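Local atomic coordinates of methyltransferase domain-containing protein (PDB entry 7CLU), a protein that probably transfers a methyl group from S-adenosyl-L-methionine to an oxygen of a precursor in the synthesis of the pigment prodigiosin. Residues R270-T276 with R331-E337; L258-Y262 with R313-F319; Q17-L21 with L61-Y66. All blocks are in the same frame, centred on the assembly; numbering follows the deposited sequence.

Contact 1. Residues R270-T276 with R331-E337; sequences RFIASET and RTLIVGE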
ATOM      1  N   ARG A 270      34.193  14.329  18.672  1.00 31.14           N
ATOM      2  CA  ARG A 270      32.981  13.542  18.849  1.00 30.49           C
ATOM      3  C   ARG A 270      32.260  13.379  17.513  1.00 26.26           C
ATOM      4  O   ARG A 270      32.225  14.309  16.699  1.00 26.14           O
ATOM      5  CB  ARG A 270      32.042  14.203  19.858  1.00 29.16           C
ATOM      6  CG  ARG A 270      30.787  13.400  20.175  1.00 32.15           C
ATOM      7  CD  ARG A 270      30.038  14.005  21.363  1.00 31.96           C
ATOM      8  NE  ARG A 270      30.713  13.686  22.615  1.00 36.07           N
ATOM      9  CZ  ARG A 270      30.399  14.192  23.804  1.00 36.53           C
ATOM     10  NH1 ARG A 270      29.402  15.072  23.929  1.00 34.01           N
ATOM     11  NH2 ARG A 270      31.094  13.817  24.874  1.00 38.65           N
ATOM     12  N   PHE A 271      31.690  12.201  17.291  1.00 28.02           N
ATOM     13  CA  PHE A 271      30.911  11.938  16.087  1.00 28.92           C
ATOM     14  C   PHE A 271      29.552  11.382  16.483  1.00 27.13           C
ATOM     15  O   PHE A 271      29.447  10.543  17.382  1.00 29.93           O
ATOM     16  CB  PHE A 271      31.624  10.974  15.135  1.00 24.96           C
ATOM     17  CG  PHE A 271      30.744  10.480  14.014  1.00 25.38           C
ATOM     18  CD1 PHE A 271      30.368  11.328  12.983  1.00 22.10           C
ATOM     19  CD2 PHE A 271      30.270   9.181  14.007  1.00 28.77           C
ATOM     20  CE1 PHE A 271      29.545  10.886  11.963  1.00 22.32           C
ATOM     21  CE2 PHE A 271      29.447   8.741  12.996  1.00 23.67           C
ATOM     22  CZ  PHE A 271      29.084   9.602  11.978  1.00 21.06           C
ATOM     23  N   ILE A 272      28.506  11.872  15.829  1.00 22.70           N
ATOM     24  CA  ILE A 272      27.153  11.416  16.077  1.00 24.88           C
ATOM     25  C   ILE A 272      26.520  11.033  14.745  1.00 21.26           C
ATOM     26  O   ILE A 272      26.524  11.829  13.805  1.00 22.68           O
ATOM     27  CB  ILE A 272      26.292  12.494  16.754  1.00 23.45           C
ATOM     28  CG1 ILE A 272      26.927  13.000  18.061  1.00 26.18           C
ATOM     29  CG2 ILE A 272      24.890  11.955  16.949  1.00 20.95           C
ATOM     30  CD1 ILE A 272      26.062  14.066  18.808  1.00 25.71           C
ATOM     31  N   ALA A 273      25.957   9.838  14.670  1.00 23.46           N
ATOM     32  CA  ALA A 273      25.071   9.466  13.574  1.00 25.92           C
ATOM     33  C   ALA A 273      23.652   9.418  14.117  1.00 21.94           C
ATOM     34  O   ALA A 273      23.416   8.767  15.134  1.00 26.47           O
ATOM     35  CB  ALA A 273      25.442   8.104  12.998  1.00 22.04           C
ATOM     36  N   SER A 274      22.714  10.087  13.450  1.00 22.97           N
ATOM     37  CA  SER A 274      21.306   9.958  13.804  1.00 22.93           C
ATOM     38  C   SER A 274      20.686   8.893  12.901  1.00 26.60           C
ATOM     39  O   SER A 274      20.837   8.953  11.682  1.00 27.54           O
ATOM     40  CB  SER A 274      20.549  11.288  13.683  1.00 27.38           C
ATOM     41  OG  SER A 274      20.787  11.984  12.473  1.00 24.52           O
ATOM     42  N   GLU A 275      20.055   7.890  13.511  1.00 26.75           N
ATOM     43  CA  GLU A 275      19.424   6.805  12.767  1.00 30.31           C
ATOM     44  C   GLU A 275      18.104   6.468  13.441  1.00 27.82           C
ATOM     45  O   GLU A 275      17.767   7.013  14.502  1.00 23.16           O
ATOM     46  CB  GLU A 275      20.311   5.543  12.681  1.00 25.11           C
ATOM     47  CG  GLU A 275      21.671   5.742  12.025  1.00 26.54           C
ATOM     48  CD  GLU A 275      21.589   5.712  10.516  1.00 27.35           C
ATOM     49  OE1 GLU A 275      20.846   4.855   9.978  1.00 27.09           O
ATOM     50  OE2 GLU A 275      22.263   6.549   9.872  1.00 25.65           O
ATOM     51  N   THR A 276      17.348   5.570  12.798  1.00 25.94           N
ATOM     52  CA  THR A 276      16.095   5.026  13.333  1.00 26.26           C
ATOM     53  C   THR A 276      16.299   3.524  13.505  1.00 25.55           C
ATOM     54  O   THR A 276      15.907   2.736  12.638  1.00 27.61           O
ATOM     55  CB  THR A 276      14.899   5.294  12.414  1.00 29.68           C
ATOM     56  OG1 THR A 276      15.140   4.713  11.114  1.00 26.23           O
ATOM     57  CG2 THR A 276      14.640   6.791  12.282  1.00 29.58           C
ATOM     58  N   ARG A 331      14.432   9.993  15.620  1.00 25.98           N
ATOM     59  CA  ARG A 331      15.779   9.448  15.476  1.00 26.12           C
ATOM     60  C   ARG A 331      16.391   9.135  16.840  1.00 27.13           C
ATOM     61  O   ARG A 331      15.949   9.621  17.881  1.00 29.89           O
ATOM     62  CB  ARG A 331      16.694  10.408  14.701  1.00 20.61           C
ATOM     63  CG  ARG A 331      16.250  10.645  13.272  1.00 22.97           C
ATOM     64  CD  ARG A 331      17.309  11.301  12.423  1.00 24.82           C
ATOM     65  NE  ARG A 331      16.715  11.899  11.235  1.00 25.32           N
ATOM     66  CZ  ARG A 331      17.391  12.553  10.302  1.00 25.79           C
ATOM     67  NH1 ARG A 331      18.708  12.703  10.412  1.00 24.59           N
ATOM     68  NH2 ARG A 331      16.739  13.079   9.274  1.00 26.53           N
ATOM     69  N   THR A 332      17.417   8.291  16.803  1.00 22.35           N
ATOM     70  CA  THR A 332      18.238   7.922  17.940  1.00 27.92           C
ATOM     71  C   THR A 332      19.681   8.296  17.615  1.00 27.52           C
ATOM     72  O   THR A 332      20.135   8.115  16.485  1.00 27.04           O
ATOM     73  CB  THR A 332      18.107   6.415  18.209  1.00 28.88           C
ATOM     74  OG1 THR A 332      16.736   6.113  18.488  1.00 30.04           O
ATOM     75  CG2 THR A 332      18.956   5.990  19.369  1.00 33.90           C
ATOM     76  N   LEU A 333      20.401   8.830  18.592  1.00 30.73           N
ATOM     77  CA  LEU A 333      21.774   9.269  18.367  1.00 30.41           C
ATOM     78  C   LEU A 333      22.733   8.139  18.722  1.00 28.68           C
ATOM     79  O   LEU A 333      22.642   7.549  19.807  1.00 30.52           O
ATOM     80  CB  LEU A 333      22.099  10.525  19.192  1.00 25.46           C
ATOM     81  CG  LEU A 333      21.276  11.796  18.982  1.00 30.00           C
ATOM     82  CD1 LEU A 333      21.901  12.958  19.738  1.00 30.09           C
ATOM     83  CD2 LEU A 333      21.064  12.158  17.497  1.00 24.77           C
ATOM     84  N   ILE A 334      23.634   7.819  17.801  1.00 26.32           N
ATOM     85  CA  ILE A 334      24.742   6.920  18.082  1.00 26.24           C
ATOM     86  C   ILE A 334      25.994   7.786  18.135  1.00 28.37           C
ATOM     87  O   ILE A 334      26.272   8.539  17.197  1.00 27.37           O
ATOM     88  CB  ILE A 334      24.843   5.790  17.045  1.00 23.85           C
ATOM     89  CG1 ILE A 334      23.513   5.025  17.003  1.00 25.99           C
ATOM     90  CG2 ILE A 334      25.911   4.833  17.439  1.00 26.49           C
ATOM     91  CD1 ILE A 334      22.855   4.994  15.639  1.00 32.27           C
ATOM     92  N   VAL A 335      26.708   7.730  19.264  1.00 28.77           N
ATOM     93  CA  VAL A 335      27.726   8.712  19.620  1.00 26.30           C
ATOM     94  C   VAL A 335      29.020   7.985  19.956  1.00 29.35           C
ATOM     95  O   VAL A 335      29.000   6.948  20.629  1.00 30.72           O
ATOM     96  CB  VAL A 335      27.276   9.565  20.828  1.00 31.31           C
ATOM     97  CG1 VAL A 335      28.321  10.621  21.183  1.00 27.39           C
ATOM     98  CG2 VAL A 335      25.903  10.180  20.569  1.00 33.70           C
ATOM     99  N   GLY A 336      30.145   8.545  19.516  1.00 35.72           N
ATOM    100  CA  GLY A 336      31.447   7.994  19.855  1.00 34.59           C
ATOM    101  C   GLY A 336      32.515   9.062  19.766  1.00 35.84           C
ATOM    102  O   GLY A 336      32.315  10.121  19.158  1.00 32.95           O
ATOM    103  N   GLU A 337      33.660   8.778  20.387  1.00 35.39           N
ATOM    104  CA  GLU A 337      34.772   9.718  20.414  1.00 35.92           C
ATOM    105  C   GLU A 337      36.029   9.100  19.813  1.00 35.94           C
ATOM    106  O   GLU A 337      36.198   7.874  19.762  1.00 35.02           O
ATOM    107  CB  GLU A 337      35.073  10.202  21.843  1.00 40.54           C
ATOM    108  CG  GLU A 337      34.103  11.243  22.364  1.00 38.23           C
ATOM    109  CD  GLU A 337      33.040  10.632  23.236  1.00 38.75           C
ATOM    110  OE1 GLU A 337      33.331   9.589  23.866  1.00 40.70           O
ATOM    111  OE2 GLU A 337      31.923  11.192  23.297  1.00 37.11           O
TER
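Phe271, Ala273 and Glu275 give both their backbone N-H and C=O groups to Gly336, Ile334 and Thr332, so six bonds join strands 270-275 and 332-337 as an antiparallel pair. The shortest runs from Thr332 N to Glu275 O (2.7 Å). Arg270, Ile272 and Ser274 lie in the non-hydrogen-bonded pairs; their polar backbone atoms turn the other way, to Asp238 and strand 239-243. The C-alpha hydrogen of Ile272 meets the carbonyl of Ile334, with Ile272 CA 3.2 Å from Ile334 O. Strand 270-275 is thus bonded along both edges, parallel to one neighbour and antiparallel to the other, as expected of the Rossmann-like methyltransferase sheet with strand order 3-2-1-4-5-7-6.

Side chains finish each end of the pair. Arg270 and Glu337 run alongside each other, and Arg270 NE reaches the anti lone pair of Glu337 OE2 at 2.9 Å; the link is bent (138°), and Arg270 NH2 adds a weak bond to the same oxygen. Arg323 shares that oxygen, while Asn321 holds Glu337 OE1. At the other end Arg331 stretches out from CG to NE, so that NH1 meets Ser274 OG, which lies in the guanidinium plane, at 3.0 Å (157°). The Ser274 hydroxyl, placed between backbone N and carbonyl carbon (chi1 48°), also bonds His241 NE2. Between these ends Ile272 CG1 lies 3.9 Å from Val335 CG2, on the face covered by helix 154-163.

On the Phe271 face, the Glu275 carboxylate accepts the backbone N-H groups of Leu246 and His247, the latter the predicted proton acceptor. Arg331 belongs to the S-adenosyl-L-homocysteine site, so its bond to Ser274 anchors a residue of that site to the sheet, just as the buried Glu275 carboxylate fixes the backbone beside the predicted base.

Contact 2. Residues L258-Y262 with R313-F319; sequences LRNIY and RFRLAGF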
ATOM      1  N   LEU A 258      32.366   4.998   8.286  1.00 23.72           N
ATOM      2  CA  LEU A 258      32.664   5.332   9.671  1.00 24.18           C
ATOM      3  C   LEU A 258      34.168   5.395   9.906  1.00 28.76           C
ATOM      4  O   LEU A 258      34.656   6.269  10.637  1.00 29.42           O
ATOM      5  CB  LEU A 258      32.031   4.310  10.607  1.00 27.07           C
ATOM      6  CG  LEU A 258      30.503   4.280  10.799  1.00 24.16           C
ATOM      7  CD1 LEU A 258      30.139   3.018  11.553  1.00 27.75           C
ATOM      8  CD2 LEU A 258      30.028   5.521  11.559  1.00 24.58           C
ATOM      9  N   ARG A 259      34.913   4.466   9.306  1.00 28.38           N
ATOM     10  CA  ARG A 259      36.367   4.530   9.373  1.00 31.34           C
ATOM     11  C   ARG A 259      36.883   5.773   8.659  1.00 28.19           C
ATOM     12  O   ARG A 259      37.835   6.413   9.118  1.00 29.41           O
ATOM     13  CB  ARG A 259      36.971   3.256   8.773  1.00 32.68           C
ATOM     14  CG  ARG A 259      36.847   2.027   9.670  1.00 34.88           C
ATOM     15  CD  ARG A 259      37.879   0.949   9.310  1.00 40.27           C
ATOM     16  NE  ARG A 259      37.560   0.306   8.043  1.00 41.53           N
ATOM     17  CZ  ARG A 259      37.032  -0.911   7.939  1.00 43.84           C
ATOM     18  NH1 ARG A 259      36.781  -1.611   9.039  1.00 42.11           N
ATOM     19  NH2 ARG A 259      36.765  -1.430   6.739  1.00 45.98           N
ATOM     20  N   ASN A 260      36.252   6.145   7.542  1.00 27.98           N
ATOM     21  CA  ASN A 260      36.682   7.342   6.819  1.00 26.84           C
ATOM     22  C   ASN A 260      36.500   8.591   7.668  1.00 33.40           C
ATOM     23  O   ASN A 260      37.382   9.460   7.703  1.00 30.17           O
ATOM     24  CB  ASN A 260      35.912   7.476   5.501  1.00 28.53           C
ATOM     25  CG  ASN A 260      36.457   6.573   4.404  1.00 35.37           C
ATOM     26  OD1 ASN A 260      37.530   5.988   4.548  1.00 35.11           O
ATOM     27  ND2 ASN A 260      35.717   6.458   3.304  1.00 32.25           N
ATOM     28  N   ILE A 261      35.353   8.708   8.346  1.00 29.05           N
ATOM     29  CA  ILE A 261      35.125   9.848   9.232  1.00 27.72           C
ATOM     30  C   ILE A 261      36.064   9.801  10.429  1.00 31.01           C
ATOM     31  O   ILE A 261      36.626  10.824  10.829  1.00 28.99           O
ATOM     32  CB  ILE A 261      33.657   9.894   9.680  1.00 26.17           C
ATOM     33  CG1 ILE A 261      32.754  10.180   8.471  1.00 29.16           C
ATOM     34  CG2 ILE A 261      33.495  10.939  10.776  1.00 28.22           C
ATOM     35  CD1 ILE A 261      31.268  10.113   8.775  1.00 29.22           C
ATOM     36  N   TYR A 262      36.233   8.621  11.032  1.00 32.32           N
ATOM     37  CA  TYR A 262      37.125   8.494  12.180  1.00 34.23           C
ATOM     38  C   TYR A 262      38.528   8.974  11.843  1.00 33.77           C
ATOM     39  O   TYR A 262      39.141   9.717  12.621  1.00 34.03           O
ATOM     40  CB  TYR A 262      37.169   7.043  12.653  1.00 33.81           C
ATOM     41  CG  TYR A 262      38.078   6.838  13.837  1.00 37.70           C
ATOM     42  CD1 TYR A 262      37.612   7.042  15.129  1.00 38.46           C
ATOM     43  CD2 TYR A 262      39.413   6.456  13.670  1.00 40.04           C
ATOM     44  CE1 TYR A 262      38.431   6.868  16.226  1.00 38.02           C
ATOM     45  CE2 TYR A 262      40.248   6.283  14.766  1.00 39.92           C
ATOM     46  CZ  TYR A 262      39.747   6.489  16.044  1.00 40.94           C
ATOM     47  OH  TYR A 262      40.553   6.319  17.147  1.00 46.04           O
ATOM     48  N   ARG A 313      29.467  -1.415  15.087  1.00 33.22           N
ATOM     49  CA  ARG A 313      30.137  -0.831  13.930  1.00 30.27           C
ATOM     50  C   ARG A 313      30.943   0.400  14.316  1.00 31.87           C
ATOM     51  O   ARG A 313      32.027   0.629  13.765  1.00 33.27           O
ATOM     52  CB  ARG A 313      29.116  -0.498  12.835  1.00 29.08           C
ATOM     53  CG  ARG A 313      28.609  -1.734  12.145  1.00 32.41           C
ATOM     54  CD  ARG A 313      27.547  -1.489  11.071  1.00 30.95           C
ATOM     55  NE  ARG A 313      26.767  -2.717  10.932  1.00 30.14           N
ATOM     56  CZ  ARG A 313      25.458  -2.748  10.756  1.00 36.03           C
ATOM     57  NH1 ARG A 313      24.777  -1.609  10.670  1.00 31.58           N
ATOM     58  NH2 ARG A 313      24.834  -3.913  10.664  1.00 37.71           N
ATOM     59  N   PHE A 314      30.434   1.213  15.251  1.00 28.18           N
ATOM     60  CA  PHE A 314      31.225   2.328  15.760  1.00 31.92           C
ATOM     61  C   PHE A 314      32.553   1.834  16.334  1.00 31.73           C
ATOM     62  O   PHE A 314      33.625   2.349  15.989  1.00 34.25           O
ATOM     63  CB  PHE A 314      30.437   3.105  16.821  1.00 31.66           C
ATOM     64  CG  PHE A 314      29.669   4.286  16.278  1.00 28.63           C
ATOM     65  CD1 PHE A 314      28.814   4.140  15.186  1.00 34.49           C
ATOM     66  CD2 PHE A 314      29.801   5.541  16.858  1.00 29.33           C
ATOM     67  CE1 PHE A 314      28.093   5.232  14.690  1.00 30.29           C
ATOM     68  CE2 PHE A 314      29.091   6.640  16.376  1.00 31.84           C
ATOM     69  CZ  PHE A 314      28.230   6.493  15.292  1.00 26.35           C
ATOM     70  N   ARG A 315      32.500   0.816  17.199  1.00 33.16           N
ATOM     71  CA  ARG A 315      33.717   0.314  17.831  1.00 37.06           C
ATOM     72  C   ARG A 315      34.671  -0.263  16.794  1.00 35.50           C
ATOM     73  O   ARG A 315      35.865   0.065  16.787  1.00 34.51           O
ATOM     74  CB  ARG A 315      33.368  -0.728  18.895  1.00 34.08           C
ATOM     75  CG  ARG A 315      32.355  -0.216  19.900  1.00 37.44           C
ATOM     76  CD  ARG A 315      32.050  -1.211  21.004  1.00 42.48           C
ATOM     77  NE  ARG A 315      31.675  -0.492  22.214  1.00 48.08           N
ATOM     78  CZ  ARG A 315      30.533  -0.650  22.877  1.00 50.35           C
ATOM     79  NH1 ARG A 315      29.625  -1.533  22.467  1.00 45.37           N
ATOM     80  NH2 ARG A 315      30.306   0.085  23.963  1.00 48.18           N
ATOM     81  N   LEU A 316      34.152  -1.106  15.889  1.00 33.82           N
ATOM     82  CA  LEU A 316      34.980  -1.684  14.831  1.00 33.92           C
ATOM     83  C   LEU A 316      35.657  -0.610  13.991  1.00 38.83           C
ATOM     84  O   LEU A 316      36.748  -0.838  13.451  1.00 38.24           O
ATOM     85  CB  LEU A 316      34.131  -2.587  13.928  1.00 36.99           C
ATOM     86  CG  LEU A 316      34.074  -4.079  14.237  1.00 42.91           C
ATOM     87  CD1 LEU A 316      33.388  -4.823  13.092  1.00 45.23           C
ATOM     88  CD2 LEU A 316      35.473  -4.637  14.483  1.00 42.58           C
ATOM     89  N   ALA A 317      35.028   0.559  13.863  1.00 34.04           N
ATOM     90  CA  ALA A 317      35.600   1.665  13.111  1.00 34.71           C
ATOM     91  C   ALA A 317      36.589   2.482  13.925  1.00 34.15           C
ATOM     92  O   ALA A 317      37.184   3.416  13.375  1.00 39.26           O
ATOM     93  CB  ALA A 317      34.486   2.577  12.578  1.00 36.61           C
ATOM     94  N   GLY A 318      36.771   2.173  15.212  1.00 32.84           N
ATOM     95  CA  GLY A 318      37.797   2.803  16.019  1.00 36.43           C
ATOM     96  C   GLY A 318      37.297   3.748  17.086  1.00 39.78           C
ATOM     97  O   GLY A 318      38.112   4.253  17.871  1.00 39.01           O
ATOM     98  N   PHE A 319      35.993   4.003  17.153  1.00 33.31           N
ATOM     99  CA  PHE A 319      35.462   4.963  18.107  1.00 35.76           C
ATOM    100  C   PHE A 319      35.509   4.414  19.523  1.00 34.52           C
ATOM    101  O   PHE A 319      35.286   3.223  19.755  1.00 34.90           O
ATOM    102  CB  PHE A 319      34.020   5.321  17.751  1.00 32.49           C
ATOM    103  CG  PHE A 319      33.907   6.172  16.538  1.00 30.89           C
ATOM    104  CD1 PHE A 319      34.279   7.498  16.588  1.00 30.58           C
ATOM    105  CD2 PHE A 319      33.462   5.636  15.337  1.00 30.24           C
ATOM    106  CE1 PHE A 319      34.187   8.290  15.469  1.00 31.77           C
ATOM    107  CE2 PHE A 319      33.368   6.420  14.211  1.00 31.08           C
ATOM    108  CZ  PHE A 319      33.733   7.755  14.280  1.00 30.55           C
TER
HETATM  109  O   HOH W   1      38.917   5.859  19.734  1.00 44.39           O
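An apolar helix-to-helix-end contact, finished by a T-shaped aromatic pair, joins helix 251-264 to the C-terminal end of helix 307-316 beside the central sheet of the Rossmann-like methyltransferase domain. Helix 307-316 closes in a Schellman motif: Gly318, with positive phi, carries the chain out of the helix, while Gly318 N and Phe319 N bond back to Arg315 O and Phe314 O. The turn brings Ala317, Gly318 and Phe319 in succession against one side of helix 251-264.

Leu258 and Ala317 meet at the centre, CB to CB at 3.6 Å, the small alanine letting the backbones come close. From there the two methyls of Leu258 diverge: CD1 lies over the last helical turn near Arg313 CB, and CD2 touches Phe314 CE1 at 3.7 Å, the two side chains crossing at about a right angle. The aliphatic part of Arg259 covers the outer side of the alanine, its CG 3.7 Å from Ala317 CA. Inward, Leu258, Phe314 and Phe319 all pack on Phe271 of strand 270-275, which seats the contact on the sheet.

Tyr262 swings its ring toward the turn with CG anti to the backbone N (chi1 180°). Its edge then points into the face of Phe319, with centroids 5.1 Å apart and planes at 88°; Tyr262 CD1 stands off-centre over the Phe319 ring. One face of the tyrosine receives Gly318, whose CA sits 4.2 Å from the Tyr262 ring centroid and 12° off the normal, a CH-pi contact. Lys338 makes a cation-pi contact with the same tyrosine. A water bridges the tyrosine hydroxyl and the glycine carbonyl, 2.6 Å from Gly318 O and 3.1 Å from Tyr262 OH.

Contact 3. Residues Q17-L21 with L61-Y66; sequences QAKAL and LRAMGY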
ATOM      1  N   GLN A  17      -5.824   1.936  -1.096  1.00 23.17           N
ATOM      2  CA  GLN A  17      -5.826   3.264  -0.501  1.00 24.74           C
ATOM      3  C   GLN A  17      -4.578   4.029  -0.901  1.00 22.85           C
ATOM      4  O   GLN A  17      -4.634   5.244  -1.123  1.00 21.63           O
ATOM      5  CB  GLN A  17      -5.929   3.172   1.024  1.00 23.59           C
ATOM      6  CG  GLN A  17      -7.307   2.726   1.548  1.00 25.63           C
ATOM      7  CD  GLN A  17      -7.406   1.203   1.734  1.00 31.58           C
ATOM      8  OE1 GLN A  17      -6.853   0.419   0.948  1.00 25.42           O
ATOM      9  NE2 GLN A  17      -8.114   0.785   2.785  1.00 34.28           N
ATOM     10  N   ALA A  18      -3.441   3.331  -1.000  1.00 19.53           N
ATOM     11  CA  ALA A  18      -2.190   4.006  -1.336  1.00 22.76           C
ATOM     12  C   ALA A  18      -2.290   4.685  -2.694  1.00 20.61           C
ATOM     13  O   ALA A  18      -1.978   5.869  -2.830  1.00 21.56           O
ATOM     14  CB  ALA A  18      -1.025   3.003  -1.317  1.00 20.63           C
ATOM     15  N   LYS A  19      -2.740   3.944  -3.712  1.00 22.35           N
ATOM     16  CA  LYS A  19      -2.801   4.481  -5.069  1.00 25.10           C
ATOM     17  C   LYS A  19      -3.963   5.448  -5.263  1.00 21.82           C
ATOM     18  O   LYS A  19      -3.871   6.344  -6.114  1.00 22.04           O
ATOM     19  CB  LYS A  19      -2.889   3.346  -6.092  1.00 22.91           C
ATOM     20  CG  LYS A  19      -1.537   2.744  -6.470  1.00 21.38           C
ATOM     21  CD  LYS A  19      -0.719   3.745  -7.287  1.00 23.63           C
ATOM     22  CE  LYS A  19       0.541   3.119  -7.837  1.00 27.41           C
ATOM     23  NZ  LYS A  19       1.149   3.958  -8.915  1.00 29.40           N
ATOM     24  N   ALA A  20      -5.057   5.313  -4.498  1.00 21.60           N
ATOM     25  CA  ALA A  20      -6.067   6.371  -4.538  1.00 21.21           C
ATOM     26  C   ALA A  20      -5.462   7.702  -4.099  1.00 23.62           C
ATOM     27  O   ALA A  20      -5.691   8.738  -4.729  1.00 21.40           O
ATOM     28  CB  ALA A  20      -7.281   6.018  -3.667  1.00 20.26           C
ATOM     29  N   LEU A  21      -4.651   7.682  -3.044  1.00 23.44           N
ATOM     30  CA  LEU A  21      -4.014   8.912  -2.581  1.00 19.52           C
ATOM     31  C   LEU A  21      -2.977   9.430  -3.576  1.00 23.26           C
ATOM     32  O   LEU A  21      -2.984  10.620  -3.914  1.00 24.24           O
ATOM     33  CB  LEU A  21      -3.401   8.686  -1.199  1.00 20.17           C
ATOM     34  CG  LEU A  21      -4.366   8.669  -0.001  1.00 24.77           C
ATOM     35  CD1 LEU A  21      -3.650   8.160   1.253  1.00 25.33           C
ATOM     36  CD2 LEU A  21      -4.962  10.069   0.287  1.00 26.39           C
ATOM     37  N   LEU A  61     -12.027   8.844  -2.051  1.00 18.89           N
ATOM     38  CA  LEU A  61     -11.353   9.769  -1.143  1.00 20.33           C
ATOM     39  C   LEU A  61     -12.289  10.229  -0.036  1.00 22.41           C
ATOM     40  O   LEU A  61     -11.858  10.443   1.098  1.00 21.19           O
ATOM     41  CB  LEU A  61     -10.824  10.989  -1.915  1.00 18.42           C
ATOM     42  CG  LEU A  61      -9.766  10.699  -2.979  1.00 22.97           C
ATOM     43  CD1 LEU A  61      -9.603  11.920  -3.893  1.00 20.87           C
ATOM     44  CD2 LEU A  61      -8.455  10.313  -2.285  1.00 23.21           C
ATOM     45  N   ARG A  62     -13.572  10.380  -0.344  1.00 21.76           N
ATOM     46  CA  ARG A  62     -14.526  10.728   0.707  1.00 18.26           C
ATOM     47  C   ARG A  62     -14.655   9.579   1.692  1.00 21.50           C
ATOM     48  O   ARG A  62     -14.597   9.773   2.914  1.00 20.40           O
ATOM     49  CB  ARG A  62     -15.879  11.054   0.078  1.00 20.98           C
ATOM     50  CG  ARG A  62     -17.062  10.902   1.033  1.00 26.32           C
ATOM     51  CD  ARG A  62     -16.986  11.903   2.190  1.00 24.20           C
ATOM     52  NE  ARG A  62     -18.127  11.776   3.086  1.00 25.49           N
ATOM     53  CZ  ARG A  62     -18.192  10.934   4.112  1.00 23.45           C
ATOM     54  NH1 ARG A  62     -17.178  10.136   4.379  1.00 26.03           N
ATOM     55  NH2 ARG A  62     -19.285  10.886   4.869  1.00 27.31           N
ATOM     56  N   ALA A  63     -14.815   8.356   1.164  1.00 22.25           N
ATOM     57  CA  ALA A  63     -14.995   7.202   2.036  1.00 21.42           C
ATOM     58  C   ALA A  63     -13.765   6.968   2.902  1.00 24.72           C
ATOM     59  O   ALA A  63     -13.881   6.414   3.999  1.00 26.09           O
ATOM     60  CB  ALA A  63     -15.313   5.953   1.199  1.00 23.01           C
ATOM     61  N   MET A  64     -12.587   7.399   2.436  1.00 23.75           N
ATOM     62  CA  MET A  64     -11.349   7.263   3.205  1.00 23.92           C
ATOM     63  C   MET A  64     -11.160   8.368   4.235  1.00 24.84           C
ATOM     64  O   MET A  64     -10.236   8.277   5.052  1.00 22.52           O
ATOM     65  CB  MET A  64     -10.128   7.239   2.265  1.00 25.09           C
ATOM     66  CG  MET A  64      -9.977   5.960   1.410  1.00 25.76           C
ATOM     67  SD  MET A  64      -8.797   6.184   0.062  1.00 26.16           S
ATOM     68  CE  MET A  64      -7.338   6.541   1.024  1.00 25.76           C
ATOM     69  N   GLY A  65     -11.987   9.409   4.206  1.00 23.83           N
ATOM     70  CA  GLY A  65     -11.914  10.488   5.167  1.00 30.23           C
ATOM     71  C   GLY A  65     -11.088  11.685   4.746  1.00 27.06           C
ATOM     72  O   GLY A  65     -10.964  12.636   5.538  1.00 31.94           O
ATOM     73  N   TYR A  66     -10.517  11.669   3.533  1.00 25.88           N
ATOM     74  CA  TYR A  66      -9.679  12.766   3.061  1.00 25.64           C
ATOM     75  C   TYR A  66     -10.501  13.943   2.558  1.00 26.60           C
ATOM     76  O   TYR A  66     -10.024  15.080   2.599  1.00 24.50           O
ATOM     77  CB  TYR A  66      -8.712  12.263   1.982  1.00 26.16           C
ATOM     78  CG  TYR A  66      -7.632  11.405   2.614  1.00 24.95           C
ATOM     79  CD1 TYR A  66      -6.511  11.990   3.195  1.00 26.97           C
ATOM     80  CD2 TYR A  66      -7.782  10.026   2.713  1.00 23.71           C
ATOM     81  CE1 TYR A  66      -5.545  11.218   3.823  1.00 28.28           C
ATOM     82  CE2 TYR A  66      -6.838   9.246   3.340  1.00 26.86           C
ATOM     83  CZ  TYR A  66      -5.715   9.845   3.894  1.00 29.10           C
ATOM     84  OH  TYR A  66      -4.761   9.069   4.517  1.00 27.10           O
TER
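Leu21 and Met64 bury the most surface here: Leu21 reaches from helix 15-26 and Met64 from the end of helix 51-63, and they meet obliquely, Leu21 CG lying 3.8 Å from Met64 CE. Leu21 also presses its CD2 methyl onto the ring of Tyr66. That methyl sits 3.5 Å from the Tyr66 ring centroid, 3° off the normal, nearly equidistant from all six ring carbons: a centred CH-pi contact. Its other methyl, CD1, passes by the phenol end of the ring, 3.6 Å from Tyr66 OH.

Met64 enters among Gln17, Ala20 and Leu21. Its chain is extended to the sulfur and then bends (chi3 61°), which turns the terminal methyl CE to within 3.7 Å of Gln17 CB and leaves SD 4.0 Å from Ala20 CB. Both helices belong to the helix-turn-helix-related dimerisation domain of the O-methyltransferase family, and helix 51-63 ends in a Schellman motif at Gly65, where Gly65 N bonds Arg62 O and Tyr66 N bonds Leu61 O. This turn folds Tyr66 back beside Met64, whose CB lies at the edge of the tyrosine ring, in its plane, so the methionine and the aromatic face are offered to Leu21 together.

No hydrogen bond links the two segments, but two of the touching side chains bond across the dimer: Tyr66 OH to Gln11 OE1 of the second subunit, and Gln17 NE2 to Glu286 OE2 of the same neighbour. Leu61 adds to the apolar patch, its CD2 4.3 Å from Leu21 CD2.

How the contacts relate
Contacts 1 and 2 both lie in the methyltransferase domain, contact 2 packed on one face of the sheet that contains contact 1, where Ile261 also meets Phe271; their segments alternate along the chain. Contact 1 is buried and rests on backbone hydrogen bonds with charged groups at its ends; contact 2, partly buried, depends on aliphatic and aromatic packing with a water at its margin. Contact 3 stands apart in the dimerisation domain, its centre about 37 Å from that of contact 1 and 45 Å from that of contact 2. It is buried too, but without a hydrogen bond between its two segments, and the second subunit reaches it, whereas neither other contact touches that subunit.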